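Local coordinates for protein D-alanyl-D-alanine carboxypeptidase DacB2 (Mycobacterium tuberculosis H37Rv, PDB 4RYE) that shows D,D-carboxypeptidase activity in vitro on synthetic pentapeptides and probably trims the terminal D-alanine of peptidoglycan stem peptides through an acyl-ester intermediate, at residues D6-A10 with Q263-G267; A20-I24 with A35-Q39. One frame throughout, in Å; residues are numbered along the deposited sequence.

Interaction 1: D6-A10 with Q263-G267; sequences DVQPA and QASVG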
loop_
_atom_site.group_PDB
_atom_site.type_symbol
_atom_site.label_atom_id
_atom_site.label_comp_id
_atom_site.label_asym_id
_atom_site.label_seq_id
_atom_site.Cartn_x
_atom_site.Cartn_y
_atom_site.Cartn_z
ATOM N N ASP A 6 -6.672 15.503 16.094
ATOM C CA ASP A 6 -7.559 14.625 15.336
ATOM C C ASP A 6 -8.930 15.258 15.145
ATOM O O ASP A 6 -9.273 16.243 15.794
ATOM C CB ASP A 6 -7.722 13.275 16.042
ATOM N N VAL A 7 -9.700 14.690 14.228
ATOM C CA VAL A 7 -11.104 15.024 14.090
ATOM C C VAL A 7 -11.810 13.687 14.214
ATOM O O VAL A 7 -11.490 12.745 13.498
ATOM C CB VAL A 7 -11.417 15.667 12.713
ATOM C CG1 VAL A 7 -12.913 15.869 12.528
ATOM C CG2 VAL A 7 -10.667 16.984 12.545
ATOM N N GLN A 8 -12.736 13.590 15.154
ATOM C CA GLN A 8 -13.563 12.396 15.281
ATOM C C GLN A 8 -14.961 12.876 15.669
ATOM O O GLN A 8 -15.113 14.034 16.055
ATOM C CB GLN A 8 -12.970 11.425 16.310
ATOM C CG GLN A 8 -12.717 12.011 17.681
ATOM C CD GLN A 8 -12.130 10.983 18.621
ATOM O OE1 GLN A 8 -10.925 10.978 18.884
ATOM N NE2 GLN A 8 -12.974 10.083 19.113
ATOM N N PRO A 9 -15.986 12.014 15.533
ATOM C CA PRO A 9 -17.355 12.484 15.814
ATOM C C PRO A 9 -17.563 12.842 17.284
ATOM O O PRO A 9 -17.021 12.168 18.159
ATOM C CB PRO A 9 -18.229 11.271 15.456
ATOM C CG PRO A 9 -17.379 10.436 14.511
ATOM C CD PRO A 9 -15.967 10.635 15.008
ATOM N N ALA A 10 -18.356 13.880 17.544
ATOM C CA ALA A 10 -18.675 14.293 18.903
ATOM C C ALA A 10 -19.206 13.121 19.735
ATOM O O ALA A 10 -20.093 12.385 19.298
ATOM C CB ALA A 10 -19.692 15.414 18.874
ATOM N N GLN A 263 -23.822 5.483 12.228
ATOM C CA GLN A 263 -24.290 6.775 11.724
ATOM C C GLN A 263 -23.296 7.917 11.912
ATOM O O GLN A 263 -23.483 8.989 11.351
ATOM C CB GLN A 263 -25.604 7.170 12.386
ATOM C CG GLN A 263 -26.846 6.628 11.712
ATOM C CD GLN A 263 -28.106 7.122 12.390
ATOM O OE1 GLN A 263 -28.834 7.955 11.847
ATOM N NE2 GLN A 263 -28.361 6.624 13.597
ATOM N N ALA A 264 -22.244 7.707 12.699
ATOM C CA ALA A 264 -21.321 8.806 13.000
ATOM C C ALA A 264 -20.236 8.936 11.943
ATOM O O ALA A 264 -19.707 7.937 11.472
ATOM C CB ALA A 264 -20.698 8.631 14.377
ATOM N N SER A 265 -19.892 10.170 11.581
ATOM C CA SER A 265 -18.832 10.403 10.602
ATOM C C SER A 265 -18.346 11.850 10.659
ATOM O O SER A 265 -19.007 12.711 11.243
ATOM C CB SER A 265 -19.347 10.099 9.201
ATOM O OG SER A 265 -20.279 11.088 8.807
ATOM N N VAL A 266 -17.193 12.125 10.057
ATOM C CA VAL A 266 -16.673 13.492 10.046
ATOM C C VAL A 266 -16.574 14.067 8.639
ATOM O O VAL A 266 -16.341 15.255 8.460
ATOM C CB VAL A 266 -15.310 13.604 10.772
ATOM C CG1 VAL A 266 -15.470 13.212 12.230
ATOM C CG2 VAL A 266 -14.249 12.723 10.099
ATOM N N GLY A 267 -16.758 13.218 7.639
ATOM C CA GLY A 267 -16.813 13.691 6.269
ATOM C C GLY A 267 -16.889 12.543 5.286
ATOM O O GLY A 267 -17.374 11.464 5.616
#
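The two ends of the chain meet here at the edge of the central antiparallel sheet of the penicillin-binding (beta-lactamase-like) domain of this peptidase S11 D,D-carboxypeptidase: an N-terminal loop, 6-10, lies beside 263-267, which leads from helix 246-259 into the short outermost strand 267-268. The contact is made by van der Waals packing, with no hydrogen bond between the segments and 204 Å² buried. V266 and P9 contribute most of the buried area, and V7, P9, A264 and V266 all point their CA-to-CB bonds across the gap, V7 CG1 standing 3.7 Å from V266 CG1 and P9 CD 3.8 Å from the same V266 methyl. Further along, the proline ring reaches A264, with P9 CB 3.8 Å from A264 CB, while S265 turns its own CA-to-CB bond away.

Hydrogen bonds that fix the segments go to third parties. V7 is hydrogen-bonded through its backbone to G36 of strand 32-37; further along the same edge of that strand, V266 and G267 both face V33 as a classic beta bulge. Q8, whose CA-to-CB bond points away from 263-267, has its side-chain amide held by S12, V13 and I15, and both Q8 and P9 rest on W256 of helix 246-259. The tightest approach is of a side-chain methyl against backbone: V266 CG1 sits 3.5 Å from Q8 C and 3.6 Å from P9 N.

Interaction 2: A20-I24 with A35-Q39; sequences AQTWI and AGRDQ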
loop_
_atom_site.group_PDB
_atom_site.type_symbol
_atom_site.label_atom_id
_atom_site.label_comp_id
_atom_site.label_asym_id
_atom_site.label_seq_id
_atom_site.Cartn_x
_atom_site.Cartn_y
_atom_site.Cartn_z
ATOM N N ALA A 20 1.812 7.201 14.332
ATOM C CA ALA A 20 1.515 7.844 13.045
ATOM C C ALA A 20 1.174 9.320 13.232
ATOM O O ALA A 20 0.321 9.657 14.046
ATOM C CB ALA A 20 0.367 7.125 12.325
ATOM N N GLN A 21 1.827 10.205 12.481
ATOM C CA GLN A 21 1.535 11.633 12.622
ATOM C C GLN A 21 0.330 12.098 11.789
ATOM O O GLN A 21 -0.297 13.097 12.130
ATOM C CB GLN A 21 2.776 12.498 12.367
ATOM C CG GLN A 21 3.828 12.375 13.472
ATOM C CD GLN A 21 3.272 12.724 14.834
ATOM O OE1 GLN A 21 3.069 13.897 15.146
ATOM N NE2 GLN A 21 3.004 11.706 15.649
ATOM N N THR A 22 0.018 11.393 10.699
ATOM C CA THR A 22 -1.260 11.598 10.014
ATOM C C THR A 22 -1.907 10.248 9.787
ATOM O O THR A 22 -1.213 9.254 9.642
ATOM C CB THR A 22 -1.122 12.286 8.634
ATOM O OG1 THR A 22 -0.692 11.324 7.665
ATOM C CG2 THR A 22 -0.138 13.481 8.695
ATOM N N TRP A 23 -3.233 10.212 9.759
ATOM C CA TRP A 23 -3.947 8.959 9.535
ATOM C C TRP A 23 -5.404 9.263 9.213
ATOM O O TRP A 23 -5.866 10.400 9.393
ATOM C CB TRP A 23 -3.827 8.011 10.750
ATOM C CG TRP A 23 -4.164 8.653 12.083
ATOM C CD1 TRP A 23 -3.282 9.157 13.000
ATOM C CD2 TRP A 23 -5.471 8.848 12.641
ATOM N NE1 TRP A 23 -3.958 9.660 14.081
ATOM C CE2 TRP A 23 -5.304 9.486 13.884
ATOM C CE3 TRP A 23 -6.765 8.552 12.202
ATOM C CZ2 TRP A 23 -6.387 9.833 14.700
ATOM C CZ3 TRP A 23 -7.842 8.901 13.010
ATOM C CH2 TRP A 23 -7.645 9.535 14.239
ATOM N N ILE A 24 -6.117 8.255 8.727
ATOM C CA ILE A 24 -7.537 8.405 8.399
ATOM C C ILE A 24 -8.197 7.051 8.572
ATOM O O ILE A 24 -7.544 6.029 8.434
ATOM C CB ILE A 24 -7.730 8.941 6.946
ATOM C CG1 ILE A 24 -9.181 9.358 6.687
ATOM C CG2 ILE A 24 -7.254 7.926 5.900
ATOM C CD1 ILE A 24 -9.380 10.091 5.348
ATOM N N ALA A 35 -12.906 9.132 10.954
ATOM C CA ALA A 35 -12.006 9.968 11.741
ATOM C C ALA A 35 -10.746 10.229 10.942
ATOM O O ALA A 35 -10.417 9.482 10.037
ATOM C CB ALA A 35 -11.661 9.287 13.080
ATOM N N GLY A 36 -10.028 11.288 11.286
ATOM C CA GLY A 36 -8.786 11.565 10.598
ATOM C C GLY A 36 -7.928 12.513 11.392
ATOM O O GLY A 36 -8.436 13.306 12.197
ATOM N N ARG A 37 -6.620 12.410 11.196
ATOM C CA ARG A 37 -5.708 13.390 11.747
ATOM C C ARG A 37 -4.807 13.894 10.634
ATOM O O ARG A 37 -4.048 13.111 10.056
ATOM C CB ARG A 37 -4.867 12.793 12.867
ATOM C CG ARG A 37 -3.922 13.815 13.480
ATOM C CD ARG A 37 -3.120 13.236 14.629
ATOM N NE ARG A 37 -2.136 14.197 15.113
ATOM C CZ ARG A 37 -0.965 13.864 15.641
ATOM N NH1 ARG A 37 -0.629 12.586 15.752
ATOM N NH2 ARG A 37 -0.129 14.809 16.053
ATOM N N ASP A 38 -4.902 15.190 10.324
ATOM C CA ASP A 38 -4.133 15.777 9.227
ATOM C C ASP A 38 -4.184 14.923 7.951
ATOM O O ASP A 38 -3.180 14.764 7.240
ATOM C CB ASP A 38 -2.679 16.001 9.665
ATOM C CG ASP A 38 -2.524 17.173 10.606
ATOM O OD1 ASP A 38 -3.434 18.028 10.659
ATOM O OD2 ASP A 38 -1.477 17.243 11.287
ATOM N N GLN A 39 -5.354 14.371 7.655
ATOM C CA GLN A 39 -5.466 13.407 6.567
ATOM C C GLN A 39 -5.209 13.983 5.164
ATOM O O GLN A 39 -5.086 13.231 4.207
ATOM C CB GLN A 39 -6.820 12.685 6.614
ATOM C CG GLN A 39 -8.021 13.588 6.429
ATOM C CD GLN A 39 -8.648 13.987 7.757
ATOM O OE1 GLN A 39 -7.949 14.390 8.703
ATOM N NE2 GLN A 39 -9.970 13.864 7.842
HETATM O O HOH W 1 0.359 15.696 11.685
HETATM O O HOH W 2 -1.838 12.854 5.435
#
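Strands 22-27 and 32-37 form an antiparallel beta hairpin, here near its open end. A20 brings its carbonyl near the guanidinium, A20 O lying 3.5 Å from R37 NH1. At Q21 the carbonyl lies over one guanidinium face, and water 1 joins Q21 O (2.7 Å) to D38 OD2 (2.4 Å). Q21 and T22 form a classic beta bulge opposite M235 of strand 228-237. T22 OG1 donates to water 2 (2.9 Å), which donates to D38 O (3.0 Å). W23 and R37 are the hydrogen-bonded pair, W23 N to R37 O at 3.0 Å and R37 N to W23 O at 2.8 Å; R37 CB makes a CH-pi contact over the five-membered indole ring, 3.7 Å from its centroid. I24 and G36 form the next, non-hydrogen-bonded pair, only 4.0 Å apart between CA atoms, and I24 CD1 meets Q39 CB at 3.9 Å. The arginine thus serves both chemistries: its CB packs on the five-membered ring of the indole, while its guanidinium lies close to the A20 and Q21 carbonyls.

Overall arrangement
From the N terminus, the start of 6-10 meets the end of strand 32-37 at V7, the chain turns back through the loop to strand 22-27, and the hairpin of interaction 2 closes a short loop with ten residues between its segments. The helical part and strands 204-212, 218-225 and 228-237 follow before helix 246-259 delivers 263-267 to the N-terminal segment, so interaction 1 closes a loop of 252 residues that contains the whole of interaction 2; the two nest without crossing. Their centres lie 12 Å apart, and they touch where V7 meets G36 and where V266 CG2 packs 3.9 Å from A35 CA. Strand 32-37 thereby connects both chain ends to the central sheet.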